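PDB 6Y1Y: CheA from Treponema denticola, which is a chemotaxis histidine kinase that probably autophosphorylates and passes phosphate to CheY or CheB, seen here as its dimerization domain. Local coordinates for the interface of chains A and B. Numbering follows the deposited sequence. Chains: chain A/B, CheA.

Contact 1: the interface of chains A and B. Residues chain A 27, 30-31, 34, 104; chain B 34, 101, 104.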
loop_
_atom_site.group_PDB
_atom_site.type_symbol
_atom_site.label_atom_id
_atom_site.label_comp_id
_atom_site.label_asym_id
_atom_site.label_seq_id
_atom_site.Cartn_x
_atom_site.Cartn_y
_atom_site.Cartn_z
ATOM N N LEU A 27 -2.599 -10.964 -9.489
ATOM C CA LEU A 27 -1.600 -9.961 -9.140
ATOM C C LEU A 27 -1.896 -8.635 -9.825
ATOM O O LEU A 27 -1.730 -7.572 -9.217
ATOM C CB LEU A 27 -0.199 -10.462 -9.501
ATOM C CG LEU A 27 0.296 -11.544 -8.546
ATOM C CD1 LEU A 27 1.509 -12.285 -9.050
ATOM C CD2 LEU A 27 0.592 -10.928 -7.188
ATOM N N SER A 30 -4.317 -6.941 -7.829
ATOM C CA SER A 30 -3.716 -6.392 -6.626
ATOM C C SER A 30 -3.018 -5.064 -6.905
ATOM O O SER A 30 -3.058 -4.163 -6.058
ATOM C CB SER A 30 -2.720 -7.387 -6.035
ATOM O OG SER A 30 -3.391 -8.435 -5.334
ATOM N N THR A 31 -2.428 -4.883 -8.091
ATOM C CA THR A 31 -1.803 -3.591 -8.375
ATOM C C THR A 31 -2.831 -2.479 -8.358
ATOM O O THR A 31 -2.543 -1.368 -7.893
ATOM C CB THR A 31 -1.062 -3.599 -9.719
ATOM O OG1 THR A 31 -2.001 -3.685 -10.807
ATOM C CG2 THR A 31 -0.037 -4.731 -9.769
ATOM N N PHE A 34 -3.691 -1.601 -4.723
ATOM C CA PHE A 34 -2.701 -0.763 -4.054
ATOM C C PHE A 34 -2.656 0.642 -4.640
ATOM O O PHE A 34 -2.427 1.599 -3.898
ATOM C CB PHE A 34 -1.338 -1.453 -4.072
ATOM C CG PHE A 34 -1.225 -2.525 -3.023
ATOM C CD1 PHE A 34 -1.034 -2.188 -1.689
ATOM C CD2 PHE A 34 -1.378 -3.863 -3.353
ATOM C CE1 PHE A 34 -0.968 -3.172 -0.708
ATOM C CE2 PHE A 34 -1.318 -4.850 -2.375
ATOM C CZ PHE A 34 -1.106 -4.495 -1.046
ATOM N N PHE A 104 -2.331 -10.130 -1.686
ATOM C CA PHE A 104 -1.101 -10.089 -2.473
ATOM C C PHE A 104 -0.101 -11.141 -1.988
ATOM O O PHE A 104 0.484 -11.870 -2.797
ATOM C CB PHE A 104 -0.544 -8.653 -2.414
ATOM C CG PHE A 104 0.762 -8.422 -3.158
ATOM C CD1 PHE A 104 1.222 -9.269 -4.161
ATOM C CD2 PHE A 104 1.526 -7.309 -2.845
ATOM C CE1 PHE A 104 2.430 -9.015 -4.803
ATOM C CE2 PHE A 104 2.722 -7.048 -3.490
ATOM C CZ PHE A 104 3.181 -7.894 -4.464
ATOM N N PHE B 34 4.989 -3.575 1.292
ATOM C CA PHE B 34 3.661 -3.127 1.690
ATOM C C PHE B 34 3.340 -3.540 3.121
ATOM O O PHE B 34 2.610 -2.827 3.816
ATOM C CB PHE B 34 2.597 -3.647 0.724
ATOM C CG PHE B 34 2.580 -2.930 -0.599
ATOM C CD1 PHE B 34 2.305 -1.569 -0.665
ATOM C CD2 PHE B 34 2.804 -3.631 -1.780
ATOM C CE1 PHE B 34 2.289 -0.908 -1.882
ATOM C CE2 PHE B 34 2.797 -2.978 -2.999
ATOM C CZ PHE B 34 2.535 -1.616 -3.051
ATOM N N VAL B 101 3.910 1.136 -5.018
ATOM C CA VAL B 101 2.922 0.777 -6.038
ATOM C C VAL B 101 3.571 0.735 -7.414
ATOM O O VAL B 101 3.361 -0.207 -8.188
ATOM C CB VAL B 101 1.724 1.755 -6.018
ATOM C CG1 VAL B 101 0.765 1.445 -7.178
ATOM C CG2 VAL B 101 0.990 1.686 -4.678
ATOM N N PHE B 104 5.651 -2.451 -7.810
ATOM C CA PHE B 104 4.768 -3.604 -7.949
ATOM C C PHE B 104 4.142 -3.655 -9.344
ATOM O O PHE B 104 4.150 -4.703 -9.999
ATOM C CB PHE B 104 3.710 -3.538 -6.838
ATOM C CG PHE B 104 2.683 -4.649 -6.865
ATOM C CD1 PHE B 104 2.937 -5.863 -7.476
ATOM C CD2 PHE B 104 1.475 -4.481 -6.219
ATOM C CE1 PHE B 104 1.973 -6.870 -7.481
ATOM C CE2 PHE B 104 0.508 -5.493 -6.217
ATOM C CZ PHE B 104 0.762 -6.683 -6.850
#
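This is a homodimer interface in the helical bundle of the CheA dimerization domain, and stacked phenylalanines of both chains join the subunits here. Each phenylalanine pairs with its own copy. The rings of A:Phe104 and B:Phe104 stack with planes 15° apart. Their side chains come from opposite directions, and A:Phe104 CZ lies 3.4 Å from B:Phe104 CE1, toward the rim of the B ring. A:Phe34 and B:Phe34 form a second stack, tilted by 20°, in which the two CD1 atoms are 3.5 Å apart.

The B:Phe104 ring is covered on both faces. Opposite A:Phe104, the methyl CG2 of A:Thr31 sits over the ring, 3.5 Å from its centroid. A:Ser30 CB meets the ring edge in plane, 3.6 Å from B:Phe104 CZ. CG of B:Phe104 points away from its own backbone N (chi1 178°), which carries the ring into this slot against helix 7-67 of chain A. The two stacks also touch each other: A:Phe104 CE2 is 3.8 Å from B:Phe34 CD2, which lies at the A ring's edge. B:Val101 CG2 packs 3.5 Å from A:Phe34 O. The site supplies an aromatic core that holds the two CheA subunits together.

Contact 2: the interface of chains A and B. Residues chain A 84, 86-87; chain B 52-53, 56.
The short 3-10 helix 84-88 of chain A packs here against the long helix 7-67 of chain B, with A:Leu87 set against B:Thr52 and B:Arg53. Both elements belong to the helical hairpins of the CheA dimerization domain. A:Leu87 reaches across with its methyl CD2, which lies 3.7 Å from CG2 of B:Thr52. The leucine and threonine run antiparallel alongside one another.

With chi1 at -63°, B:Thr52 turns its methyl CG2 toward chain A and keeps OG1 beside its own backbone N. B:Thr52 CG2 also reaches A:Leu86 CB, 4.0 Å away.

B:Arg53 takes part through the aliphatic start of its chain. B:Arg53 CG is 3.9 Å from A:Leu87 CD2, and the arginine chain lies across the leucine. CD1 of A:Leu87 is somewhat farther from B:Arg53 CG, at 4.2 Å, so the leucine fork faces the arginine methylene with both branches. One turn farther along the chain B helix, B:Leu56 places CD1 3.9 Å from the backbone CA of A:Ser84. Carbon packing carries the contacts described. They attach the 3-10 segment of one CheA subunit to the long helix of the other.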
loop_
_atom_site.group_PDB
_atom_site.type_symbol
_atom_site.label_atom_id
_atom_site.label_comp_id
_atom_site.label_asym_id
_atom_site.label_seq_id
_atom_site.Cartn_x
_atom_site.Cartn_y
_atom_site.Cartn_z
ATOM N N SER A 84 -13.695 17.122 15.059
ATOM C CA SER A 84 -13.404 15.806 15.629
ATOM C C SER A 84 -13.273 14.733 14.552
ATOM O O SER A 84 -12.541 13.754 14.740
ATOM C CB SER A 84 -14.502 15.380 16.607
ATOM O OG SER A 84 -14.486 16.158 17.777
ATOM N N LEU A 86 -11.598 14.786 12.089
ATOM C CA LEU A 86 -10.198 14.654 11.696
ATOM C C LEU A 86 -9.630 13.321 12.166
ATOM O O LEU A 86 -8.780 12.732 11.491
ATOM C CB LEU A 86 -9.344 15.801 12.270
ATOM C CG LEU A 86 -9.349 17.174 11.590
ATOM C CD1 LEU A 86 -8.741 18.188 12.524
ATOM C CD2 LEU A 86 -8.576 17.144 10.278
ATOM N N LEU A 87 -10.089 12.828 13.322
ATOM C CA LEU A 87 -9.562 11.565 13.836
ATOM C C LEU A 87 -9.778 10.407 12.872
ATOM O O LEU A 87 -8.983 9.461 12.854
ATOM C CB LEU A 87 -10.218 11.242 15.181
ATOM C CG LEU A 87 -9.818 12.227 16.272
ATOM C CD1 LEU A 87 -10.735 12.092 17.483
ATOM C CD2 LEU A 87 -8.369 11.987 16.662
ATOM N N THR B 52 -3.873 14.801 17.318
ATOM C CA THR B 52 -5.121 15.477 16.965
ATOM C C THR B 52 -6.002 15.667 18.188
ATOM O O THR B 52 -6.520 16.767 18.413
ATOM C CB THR B 52 -5.858 14.672 15.896
ATOM O OG1 THR B 52 -5.077 14.616 14.704
ATOM C CG2 THR B 52 -7.214 15.304 15.577
ATOM N N ARG B 53 -6.124 14.632 19.029
ATOM C CA ARG B 53 -6.854 14.783 20.283
ATOM C C ARG B 53 -6.251 15.887 21.141
ATOM O O ARG B 53 -6.979 16.705 21.717
ATOM C CB ARG B 53 -6.871 13.459 21.048
ATOM C CG ARG B 53 -7.910 12.460 20.551
ATOM C CD ARG B 53 -8.043 11.277 21.515
ATOM N NE ARG B 53 -6.772 10.578 21.701
ATOM C CZ ARG B 53 -6.386 9.518 20.996
ATOM N NH1 ARG B 53 -7.175 9.019 20.053
ATOM N NH2 ARG B 53 -5.206 8.957 21.238
ATOM N N LEU B 56 -7.116 19.399 19.634
ATOM C CA LEU B 56 -8.526 19.702 19.858
ATOM C C LEU B 56 -8.797 20.035 21.319
ATOM O O LEU B 56 -9.633 20.894 21.618
ATOM C CB LEU B 56 -9.387 18.519 19.409
ATOM C CG LEU B 56 -9.418 18.297 17.899
ATOM C CD1 LEU B 56 -10.274 17.081 17.566
ATOM C CD2 LEU B 56 -9.903 19.552 17.172
#

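Contact 3: the interface of chains A and B. Residues chain A 115, 118-119, 122-123; chain B 14, 17, 21.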
loop_
_atom_site.group_PDB
_atom_site.type_symbol
_atom_site.label_atom_id
_atom_site.label_comp_id
_atom_site.label_asym_id
_atom_site.label_seq_id
_atom_site.Cartn_x
_atom_site.Cartn_y
_atom_site.Cartn_z
ATOM N N SER A 115 6.487 -21.453 -9.608
ATOM C CA SER A 115 7.774 -21.268 -10.271
ATOM C C SER A 115 8.779 -22.340 -9.860
ATOM O O SER A 115 9.597 -22.775 -10.680
ATOM C CB SER A 115 8.299 -19.856 -10.001
ATOM O OG SER A 115 8.656 -19.671 -8.646
ATOM N N LEU A 118 7.692 -25.326 -11.870
ATOM C CA LEU A 118 8.128 -25.117 -13.247
ATOM C C LEU A 118 9.624 -25.343 -13.387
ATOM O O LEU A 118 10.080 -25.984 -14.345
ATOM C CB LEU A 118 7.780 -23.701 -13.696
ATOM C CG LEU A 118 6.372 -23.450 -14.230
ATOM C CD1 LEU A 118 6.151 -21.962 -14.414
ATOM C CD2 LEU A 118 6.172 -24.199 -15.540
ATOM N N GLN A 119 10.404 -24.823 -12.440
ATOM C CA GLN A 119 11.850 -24.944 -12.535
ATOM C C GLN A 119 12.267 -26.400 -12.485
ATOM O O GLN A 119 12.952 -26.882 -13.384
ATOM C CB GLN A 119 12.524 -24.159 -11.409
ATOM C CG GLN A 119 14.007 -23.937 -11.608
ATOM C CD GLN A 119 14.563 -22.856 -10.690
ATOM O OE1 GLN A 119 14.543 -21.672 -11.019
ATOM N NE2 GLN A 119 15.069 -23.265 -9.536
ATOM N N VAL A 122 10.927 -28.404 -15.826
ATOM C CA VAL A 122 11.638 -28.144 -17.074
ATOM C C VAL A 122 13.096 -28.590 -16.946
ATOM O O VAL A 122 13.699 -29.045 -17.930
ATOM C CB VAL A 122 11.498 -26.657 -17.475
ATOM C CG1 VAL A 122 12.235 -26.367 -18.783
ATOM C CG2 VAL A 122 10.041 -26.255 -17.592
ATOM N N MET A 123 13.654 -28.554 -15.721
ATOM C CA MET A 123 15.057 -28.900 -15.507
ATOM C C MET A 123 15.228 -30.402 -15.656
ATOM O O MET A 123 16.258 -30.878 -16.154
ATOM C CB MET A 123 15.464 -28.516 -14.075
ATOM C CG MET A 123 15.597 -27.026 -13.836
ATOM S SD MET A 123 16.972 -25.958 -14.184
ATOM C CE MET A 123 18.244 -26.573 -13.067
ATOM N N LEU B 14 13.803 -22.686 -20.111
ATOM C CA LEU B 14 14.552 -22.498 -18.874
ATOM C C LEU B 14 14.838 -21.027 -18.622
ATOM O O LEU B 14 14.771 -20.562 -17.477
ATOM C CB LEU B 14 15.864 -23.276 -18.932
ATOM C CG LEU B 14 15.744 -24.786 -18.832
ATOM C CD1 LEU B 14 17.089 -25.421 -19.139
ATOM C CD2 LEU B 14 15.273 -25.158 -17.434
ATOM N N VAL B 17 11.673 -19.483 -17.427
ATOM C CA VAL B 17 11.395 -19.826 -16.037
ATOM C C VAL B 17 12.337 -19.064 -15.111
ATOM O O VAL B 17 11.943 -18.616 -14.028
ATOM C CB VAL B 17 11.494 -21.350 -15.823
ATOM C CG1 VAL B 17 11.384 -21.697 -14.341
ATOM C CG2 VAL B 17 10.425 -22.078 -16.631
ATOM N N VAL B 21 11.258 -16.668 -12.000
ATOM C CA VAL B 21 11.774 -16.752 -10.637
ATOM C C VAL B 21 12.297 -15.397 -10.175
ATOM O O VAL B 21 12.111 -15.004 -9.016
ATOM C CB VAL B 21 12.857 -17.845 -10.553
ATOM C CG1 VAL B 21 13.602 -17.754 -9.223
ATOM C CG2 VAL B 21 12.234 -19.230 -10.734
#
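Helix 93-125 of chain A and helix 7-67 of chain B run antiparallel here, with A:Val122 and A:Gln119 facing B:Leu14 and B:Val17. They are part of the coiled-coil bundle of the CheA dimerization domain, the homodimeric domain of this histidine kinase family.

B:Leu14 sends its methyl CD2 toward two residues. One is A:Val122, whose CG1 is 3.5 Å from B:Leu14 CD2; the two side chains overlap flank to flank, heading opposite ways. A chi1 of -180° swings CG1 of the valine away from its own backbone N and aims that branch at the leucine. The other is A:Met123, whose thioether SD comes to 3.8 Å from B:Leu14 CD2. The methionine lies across the leucine.

B:Val17 presses CG1 against the backbone of chain A. B:Val17 CG1 is 3.7 Å from A:Gln119 CA and 3.8 Å from A:Gln119 N, so the valine packs on the helix surface itself. CB of A:Leu118 borders B:Val17 CG1 at 4.2 Å.

At the other end of the patch, B:Val21 turns CG2 toward A:Gln119 and A:Ser115. The glutamine chain leaves its helix pointing away from the backbone N (chi1 -166°) and stays extended. This brings the side-chain amide oxygen A:Gln119 OE1 to 3.4 Å from B:Val21 CG2, in van der Waals contact. A:Ser115 CB meets B:Val21 CG2 too, at 4.1 Å.

Contact 4: the interface of chains A and B. Residues chain A 52-53, 56; chain B 55, 59, 79-80, 83.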
loop_
_atom_site.group_PDB
_atom_site.type_symbol
_atom_site.label_atom_id
_atom_site.label_comp_id
_atom_site.label_asym_id
_atom_site.label_seq_id
_atom_site.Cartn_x
_atom_site.Cartn_y
_atom_site.Cartn_z
ATOM N N THR A 52 -6.720 21.143 9.017
ATOM C CA THR A 52 -6.038 21.616 10.221
ATOM C C THR A 52 -5.573 23.063 10.059
ATOM O O THR A 52 -5.561 23.824 11.039
ATOM C CB THR A 52 -4.872 20.687 10.603
ATOM O OG1 THR A 52 -3.930 20.577 9.535
ATOM C CG2 THR A 52 -5.379 19.282 10.963
ATOM N N ARG A 53 -5.128 23.453 8.856
ATOM C CA ARG A 53 -4.863 24.871 8.629
ATOM C C ARG A 53 -6.112 25.695 8.880
ATOM O O ARG A 53 -6.037 26.761 9.503
ATOM C CB ARG A 53 -4.361 25.116 7.204
ATOM C CG ARG A 53 -3.979 26.606 6.959
ATOM C CD ARG A 53 -3.907 26.940 5.482
ATOM N NE ARG A 53 -5.221 26.930 4.847
ATOM C CZ ARG A 53 -5.632 25.998 3.991
ATOM N NH1 ARG A 53 -4.826 25.003 3.655
ATOM N NH2 ARG A 53 -6.851 26.069 3.460
ATOM N N LEU A 56 -6.651 26.197 12.619
ATOM C CA LEU A 56 -5.804 27.225 13.228
ATOM C C LEU A 56 -6.242 28.623 12.819
ATOM O O LEU A 56 -6.237 29.541 13.645
ATOM C CB LEU A 56 -4.339 27.008 12.862
ATOM C CG LEU A 56 -3.510 26.333 13.946
ATOM C CD1 LEU A 56 -3.958 24.886 14.118
ATOM C CD2 LEU A 56 -2.051 26.446 13.545
ATOM N N LEU B 55 -4.451 18.558 20.180
ATOM C CA LEU B 55 -4.719 19.876 19.602
ATOM C C LEU B 55 -6.166 20.312 19.837
ATOM O O LEU B 55 -6.431 21.478 20.171
ATOM C CB LEU B 55 -4.390 19.852 18.114
ATOM C CG LEU B 55 -4.672 21.146 17.350
ATOM C CD1 LEU B 55 -3.883 22.306 17.934
ATOM C CD2 LEU B 55 -4.351 20.953 15.882
ATOM N N MET B 59 -7.218 23.684 22.209
ATOM C CA MET B 59 -7.687 24.941 21.632
ATOM C C MET B 59 -8.668 25.662 22.540
ATOM O O MET B 59 -8.421 26.846 22.844
ATOM C CB MET B 59 -8.281 24.727 20.238
ATOM C CG MET B 59 -8.565 26.083 19.588
ATOM S SD MET B 59 -9.026 26.104 17.848
ATOM C CE MET B 59 -7.401 25.917 17.099
ATOM N N VAL B 79 0.411 26.310 19.999
ATOM C CA VAL B 79 -0.548 25.824 19.014
ATOM C C VAL B 79 0.156 25.561 17.695
ATOM O O VAL B 79 -0.058 24.519 17.066
ATOM C CB VAL B 79 -1.719 26.811 18.849
ATOM C CG1 VAL B 79 -2.631 26.370 17.702
ATOM C CG2 VAL B 79 -2.492 26.876 20.133
ATOM N N LEU B 80 1.016 26.490 17.257
ATOM C CA LEU B 80 1.731 26.316 15.991
ATOM C C LEU B 80 2.680 25.125 16.049
ATOM O O LEU B 80 2.857 24.417 15.052
ATOM C CB LEU B 80 2.499 27.599 15.635
ATOM C CG LEU B 80 1.599 28.729 15.133
ATOM C CD1 LEU B 80 2.365 30.036 15.069
ATOM C CD2 LEU B 80 1.014 28.371 13.763
ATOM N N TYR B 83 0.742 22.023 15.752
ATOM C CA TYR B 83 0.229 21.926 14.400
ATOM C C TYR B 83 1.312 21.443 13.445
ATOM O O TYR B 83 1.069 20.552 12.628
ATOM C CB TYR B 83 -0.287 23.308 13.999
ATOM C CG TYR B 83 -0.527 23.588 12.541
ATOM C CD1 TYR B 83 -1.590 23.015 11.880
ATOM C CD2 TYR B 83 0.251 24.529 11.861
ATOM C CE1 TYR B 83 -1.840 23.303 10.564
ATOM C CE2 TYR B 83 0.003 24.840 10.552
ATOM C CZ TYR B 83 -1.053 24.227 9.908
ATOM O OH TYR B 83 -1.293 24.521 8.591
#
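The phenol oxygen OH of B:Tyr83 rests against A:Arg53, 3.4 Å from its CB and 3.6 Å from its CA. These are packing contacts with carbon. They belong to the homodimer interface of the CheA dimerization domain, where helix 7-67 of chain A packs on the hairpin of helices 7-67 and 72-87 of chain B. The arginine chain runs parallel to the tyrosine, heading in the same direction. The guanidinium plane stands at 88° to the tyrosine ring. A chi1 of -176° lays the arginine chain alongside the phenol, with A:Arg53 CG 3.8 Å from B:Tyr83 OH.

The main plug is A:Leu56, inserted into a pocket made by the two chain B helices. The methyl CD2 lies over one face of the B:Tyr83 ring, toward the rim, in a CH-pi contact. A:Leu56 CD2 is 3.4 Å from B:Tyr83 CG. A:Leu56 CD2 also touches B:Leu80 CD2 at 3.6 Å. The branch carbon CG of A:Leu56 faces B:Val79 CG1 at 3.9 Å. B:Leu55 and B:Met59 border the pocket at longer range. About 102 Å² of A:Leu56 is hidden by chain B, which fits a residue buried between two helices of the partner.

A:Thr52 meets the ring nearer its phenol end. Its hydroxyl sits between its own backbone N and carbonyl carbon (chi1 58°), and A:Thr52 OG1 lies 3.6 Å from B:Tyr83 CE1.

The contacts are spread along the length of the dimer. Contact 1 lies about 24 Å from contact 3 and about 31 Å from contact 2, measured between the centres of their C-alpha atoms. Contacts 3 and 4 are about 58 Å apart, contacts 2 and 4 about 10 Å. Helix 7-67 enters all four, and helix 93-125 enters contacts 1 and 3. Residues 52, 53 and 56 serve contact 2 from chain B and contact 4 from chain A. Their torsions and packing differ, so the chains depart locally from exact two-fold symmetry here. The long helices tie the subunits together at both ends and between.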